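TCR beta chain (Gallus gallus, PDB 6LIR) pairs with the TCR alpha chain in the chicken alpha-beta T-cell receptor, which probably recognises peptides presented by MHC molecules. Local coordinates at residues 129-134 with 191-196. Sequence-based numbering, arbitrary orientation.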
ATOM      1  N   GLN B 129       8.805 -23.555 -17.591  1.00 43.19           N
ATOM      2  CA  GLN B 129       7.604 -23.736 -18.397  1.00 43.59           C
ATOM      3  C   GLN B 129       6.888 -22.410 -18.630  1.00 42.35           C
ATOM      4  O   GLN B 129       6.432 -22.138 -19.747  1.00 38.64           O
ATOM      5  CB  GLN B 129       6.671 -24.750 -17.738  1.00 42.62           C
ATOM      6  CG  GLN B 129       5.540 -25.202 -18.642  1.00 52.96           C
ATOM      7  CD  GLN B 129       4.501 -26.017 -17.907  1.00 62.23           C
ATOM      8  OE1 GLN B 129       4.744 -26.494 -16.797  1.00 67.06           O
ATOM      9  NE2 GLN B 129       3.331 -26.178 -18.517  1.00 61.17           N
ATOM     10  N   GLU B 130       6.743 -21.585 -17.584  1.00 43.42           N
ATOM     11  CA  GLU B 130       6.160 -20.258 -17.776  1.00 40.47           C
ATOM     12  C   GLU B 130       6.951 -19.465 -18.811  1.00 38.92           C
ATOM     13  O   GLU B 130       6.373 -18.854 -19.718  1.00 38.16           O
ATOM     14  CB  GLU B 130       6.105 -19.485 -16.453  1.00 39.64           C
ATOM     15  CG  GLU B 130       5.718 -18.006 -16.637  1.00 39.70           C
ATOM     16  CD  GLU B 130       5.897 -17.150 -15.378  1.00 41.12           C
ATOM     17  OE1 GLU B 130       5.101 -16.204 -15.187  1.00 42.26           O
ATOM     18  OE2 GLU B 130       6.823 -17.413 -14.582  1.00 36.00           O
ATOM     19  N   ILE B 131       8.280 -19.470 -18.684  1.00 36.48           N
ATOM     20  CA  ILE B 131       9.137 -18.742 -19.619  1.00 41.69           C
ATOM     21  C   ILE B 131       8.857 -19.174 -21.054  1.00 45.15           C
ATOM     22  O   ILE B 131       8.742 -18.343 -21.961  1.00 45.17           O
ATOM     23  CB  ILE B 131      10.619 -18.947 -19.251  1.00 41.34           C
ATOM     24  CG1 ILE B 131      10.922 -18.327 -17.886  1.00 45.35           C
ATOM     25  CG2 ILE B 131      11.520 -18.352 -20.314  1.00 40.54           C
ATOM     26  CD1 ILE B 131      12.278 -18.719 -17.325  1.00 42.45           C
ATOM     27  N   GLN B 132       8.782 -20.484 -21.288  1.00 46.32           N
ATOM     28  CA  GLN B 132       8.495 -20.973 -22.635  1.00 47.89           C
ATOM     29  C   GLN B 132       7.074 -20.625 -23.071  1.00 44.41           C
ATOM     30  O   GLN B 132       6.861 -20.139 -24.190  1.00 48.87           O
ATOM     31  CB  GLN B 132       8.739 -22.479 -22.711  1.00 47.27           C
ATOM     32  CG  GLN B 132      10.212 -22.831 -22.603  1.00 57.38           C
ATOM     33  CD  GLN B 132      10.464 -24.302 -22.340  1.00 63.53           C
ATOM     34  OE1 GLN B 132      11.195 -24.658 -21.417  1.00 67.30           O
ATOM     35  NE2 GLN B 132       9.876 -25.165 -23.165  1.00 63.19           N
ATOM     36  N   GLU B 133       6.082 -20.904 -22.221  1.00 40.66           N
ATOM     37  CA  GLU B 133       4.686 -20.702 -22.615  1.00 46.10           C
ATOM     38  C   GLU B 133       4.336 -19.223 -22.750  1.00 47.20           C
ATOM     39  O   GLU B 133       3.664 -18.823 -23.709  1.00 42.34           O
ATOM     40  CB  GLU B 133       3.751 -21.376 -21.610  1.00 43.76           C
ATOM     41  CG  GLU B 133       3.824 -22.890 -21.612  1.00 45.84           C
ATOM     42  CD  GLU B 133       2.973 -23.509 -20.523  1.00 54.03           C
ATOM     43  OE1 GLU B 133       2.331 -22.748 -19.768  1.00 56.23           O
ATOM     44  OE2 GLU B 133       2.940 -24.755 -20.422  1.00 64.19           O
ATOM     45  N   LYS B 134       4.751 -18.398 -21.781  1.00 44.28           N
ATOM     46  CA  LYS B 134       4.323 -17.004 -21.718  1.00 37.19           C
ATOM     47  C   LYS B 134       5.387 -16.001 -22.140  1.00 44.67           C
ATOM     48  O   LYS B 134       5.086 -14.803 -22.204  1.00 42.34           O
ATOM     49  CB  LYS B 134       3.869 -16.651 -20.294  1.00 39.95           C
ATOM     50  CG  LYS B 134       2.929 -17.658 -19.659  1.00 38.93           C
ATOM     51  CD  LYS B 134       1.586 -17.675 -20.360  1.00 42.05           C
ATOM     52  CE  LYS B 134       0.594 -18.531 -19.595  1.00 47.09           C
ATOM     53  NZ  LYS B 134      -0.779 -18.453 -20.166  1.00 49.24           N
ATOM     54  N   GLU B 191      14.606 -10.048 -20.658  1.00 44.50           N
ATOM     55  CA  GLU B 191      15.260  -9.448 -19.501  1.00 46.65           C
ATOM     56  C   GLU B 191      15.731 -10.521 -18.530  1.00 44.61           C
ATOM     57  O   GLU B 191      16.746 -10.338 -17.852  1.00 44.98           O
ATOM     58  CB  GLU B 191      14.315  -8.468 -18.798  1.00 44.23           C
ATOM     59  CG  GLU B 191      14.979  -7.735 -17.636  1.00 42.68           C
ATOM     60  CD  GLU B 191      14.107  -6.667 -16.974  1.00 47.47           C
ATOM     61  OE1 GLU B 191      12.912  -6.543 -17.315  1.00 46.96           O
ATOM     62  OE2 GLU B 191      14.631  -5.944 -16.095  1.00 49.40           O
ATOM     63  N   TRP B 192      15.026 -11.653 -18.468  1.00 39.93           N
ATOM     64  CA  TRP B 192      15.439 -12.726 -17.570  1.00 43.57           C
ATOM     65  C   TRP B 192      16.687 -13.432 -18.087  1.00 43.94           C
ATOM     66  O   TRP B 192      17.543 -13.845 -17.297  1.00 47.80           O
ATOM     67  CB  TRP B 192      14.310 -13.737 -17.374  1.00 35.23           C
ATOM     68  CG  TRP B 192      14.788 -15.001 -16.717  1.00 43.95           C
ATOM     69  CD1 TRP B 192      14.862 -16.244 -17.279  1.00 42.91           C
ATOM     70  CD2 TRP B 192      15.286 -15.137 -15.379  1.00 44.05           C
ATOM     71  NE1 TRP B 192      15.363 -17.146 -16.370  1.00 46.55           N
ATOM     72  CE2 TRP B 192      15.632 -16.493 -15.197  1.00 42.56           C
ATOM     73  CE3 TRP B 192      15.463 -14.247 -14.316  1.00 42.03           C
ATOM     74  CZ2 TRP B 192      16.149 -16.977 -13.996  1.00 48.75           C
ATOM     75  CZ3 TRP B 192      15.980 -14.730 -13.122  1.00 45.87           C
ATOM     76  CH2 TRP B 192      16.314 -16.082 -12.972  1.00 44.74           C
ATOM     77  N   PHE B 193      16.809 -13.595 -19.407  1.00 44.71           N
ATOM     78  CA  PHE B 193      17.917 -14.360 -19.984  1.00 48.92           C
ATOM     79  C   PHE B 193      19.108 -13.431 -20.227  1.00 53.34           C
ATOM     80  O   PHE B 193      19.522 -13.153 -21.352  1.00 53.78           O
ATOM     81  CB  PHE B 193      17.475 -15.056 -21.264  1.00 49.50           C
ATOM     82  CG  PHE B 193      16.721 -16.328 -21.024  1.00 51.73           C
ATOM     83  CD1 PHE B 193      17.269 -17.342 -20.258  1.00 50.47           C
ATOM     84  CD2 PHE B 193      15.457 -16.508 -21.560  1.00 43.34           C
ATOM     85  CE1 PHE B 193      16.574 -18.514 -20.031  1.00 48.77           C
ATOM     86  CE2 PHE B 193      14.757 -17.675 -21.337  1.00 47.72           C
ATOM     87  CZ  PHE B 193      15.315 -18.680 -20.570  1.00 46.71           C
ATOM     88  N   ASN B 194      19.660 -12.959 -19.115  1.00 57.20           N
ATOM     89  CA  ASN B 194      20.855 -12.132 -19.071  1.00 52.77           C
ATOM     90  C   ASN B 194      21.543 -12.412 -17.741  1.00 56.38           C
ATOM     91  O   ASN B 194      21.058 -11.973 -16.689  1.00 56.72           O
ATOM     92  CB  ASN B 194      20.491 -10.651 -19.214  1.00 53.77           C
ATOM     93  CG  ASN B 194      21.707  -9.749 -19.373  1.00 55.45           C
ATOM     94  OD1 ASN B 194      22.826 -10.108 -19.000  1.00 58.85           O
ATOM     95  ND2 ASN B 194      21.485  -8.559 -19.921  1.00 54.53           N
ATOM     96  N   PRO B 195      22.666 -13.136 -17.739  1.00 51.74           N
ATOM     97  CA  PRO B 195      23.308 -13.497 -16.465  1.00 52.17           C
ATOM     98  C   PRO B 195      23.965 -12.329 -15.751  1.00 49.70           C
ATOM     99  O   PRO B 195      24.502 -12.523 -14.654  1.00 51.34           O
ATOM    100  CB  PRO B 195      24.349 -14.546 -16.884  1.00 56.32           C
ATOM    101  CG  PRO B 195      24.631 -14.252 -18.323  1.00 54.72           C
ATOM    102  CD  PRO B 195      23.349 -13.727 -18.904  1.00 55.03           C
ATOM    103  N   LEU B 196      23.934 -11.129 -16.328  1.00 51.10           N
ATOM    104  CA  LEU B 196      24.420  -9.932 -15.656  1.00 50.81           C
ATOM    105  C   LEU B 196      23.332  -9.206 -14.877  1.00 54.70           C
ATOM    106  O   LEU B 196      23.653  -8.393 -14.001  1.00 47.56           O
ATOM    107  CB  LEU B 196      25.051  -8.980 -16.674  1.00 49.15           C
ATOM    108  CG  LEU B 196      26.200  -9.616 -17.457  1.00 53.58           C
ATOM    109  CD1 LEU B 196      26.627  -8.724 -18.610  1.00 53.70           C
ATOM    110  CD2 LEU B 196      27.372  -9.925 -16.533  1.00 50.02           C
TER
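At one end of the C1-set immunoglobulin domain, helix 128-134 meets the end of helix 189-192 and the turn after it, through Ile131, Trp192 and Phe193. Ile131, on helix 128-134, sends its two branches to two different rings. Its CG2 methyl is anti to the backbone N, while CG1 lies beside that N (chi1 -65°), and this fork lets one side chain reach both aromatics. Ile131 CD1 sits obliquely against the pyrrole part of the indole, 3.6 Å from both CD1 and NE1 of Trp192. Ile131 CG2 approaches the phenyl ring obliquely, 3.5 Å from Phe193 CE2 and 3.8 Å from Phe193 CZ. The rings also pack on each other: Trp192 CD1 lies over the centre of one face of Phe193, 3.9 Å above its plane. With an alanine in place of Ile131, CG2 and CD1 are gone, which would probably open a gap beside the indole and take the methyl support from Phe193 CE2 and CZ.

In the Ig sandwich, helix 128-134 joins strand 120-124 to strand 136-146, and helix 189-192 joins strand 178-188 to strand 198-207. The contact therefore ties two inter-strand connections together at one end of the sandwich. Ile131 and Trp192 are buried and both touch Ala137; Trp192 also packs on Leu139 and Ile187. Phe193 is exposed. It leaves helical geometry as the centre of an inverse gamma turn, with a weak 2.9 Å bond from Asn194 N to Trp192 O. Asn194 OD1 then accepts from Leu196 N at 3.1 Å in an Asx turn. Elsewhere on helix 128-134, buried Glu130 forms a salt bridge with Arg186, and Glu133 OE1 is hydrogen-bonded to Tyr118 OH of the TCR alpha chain.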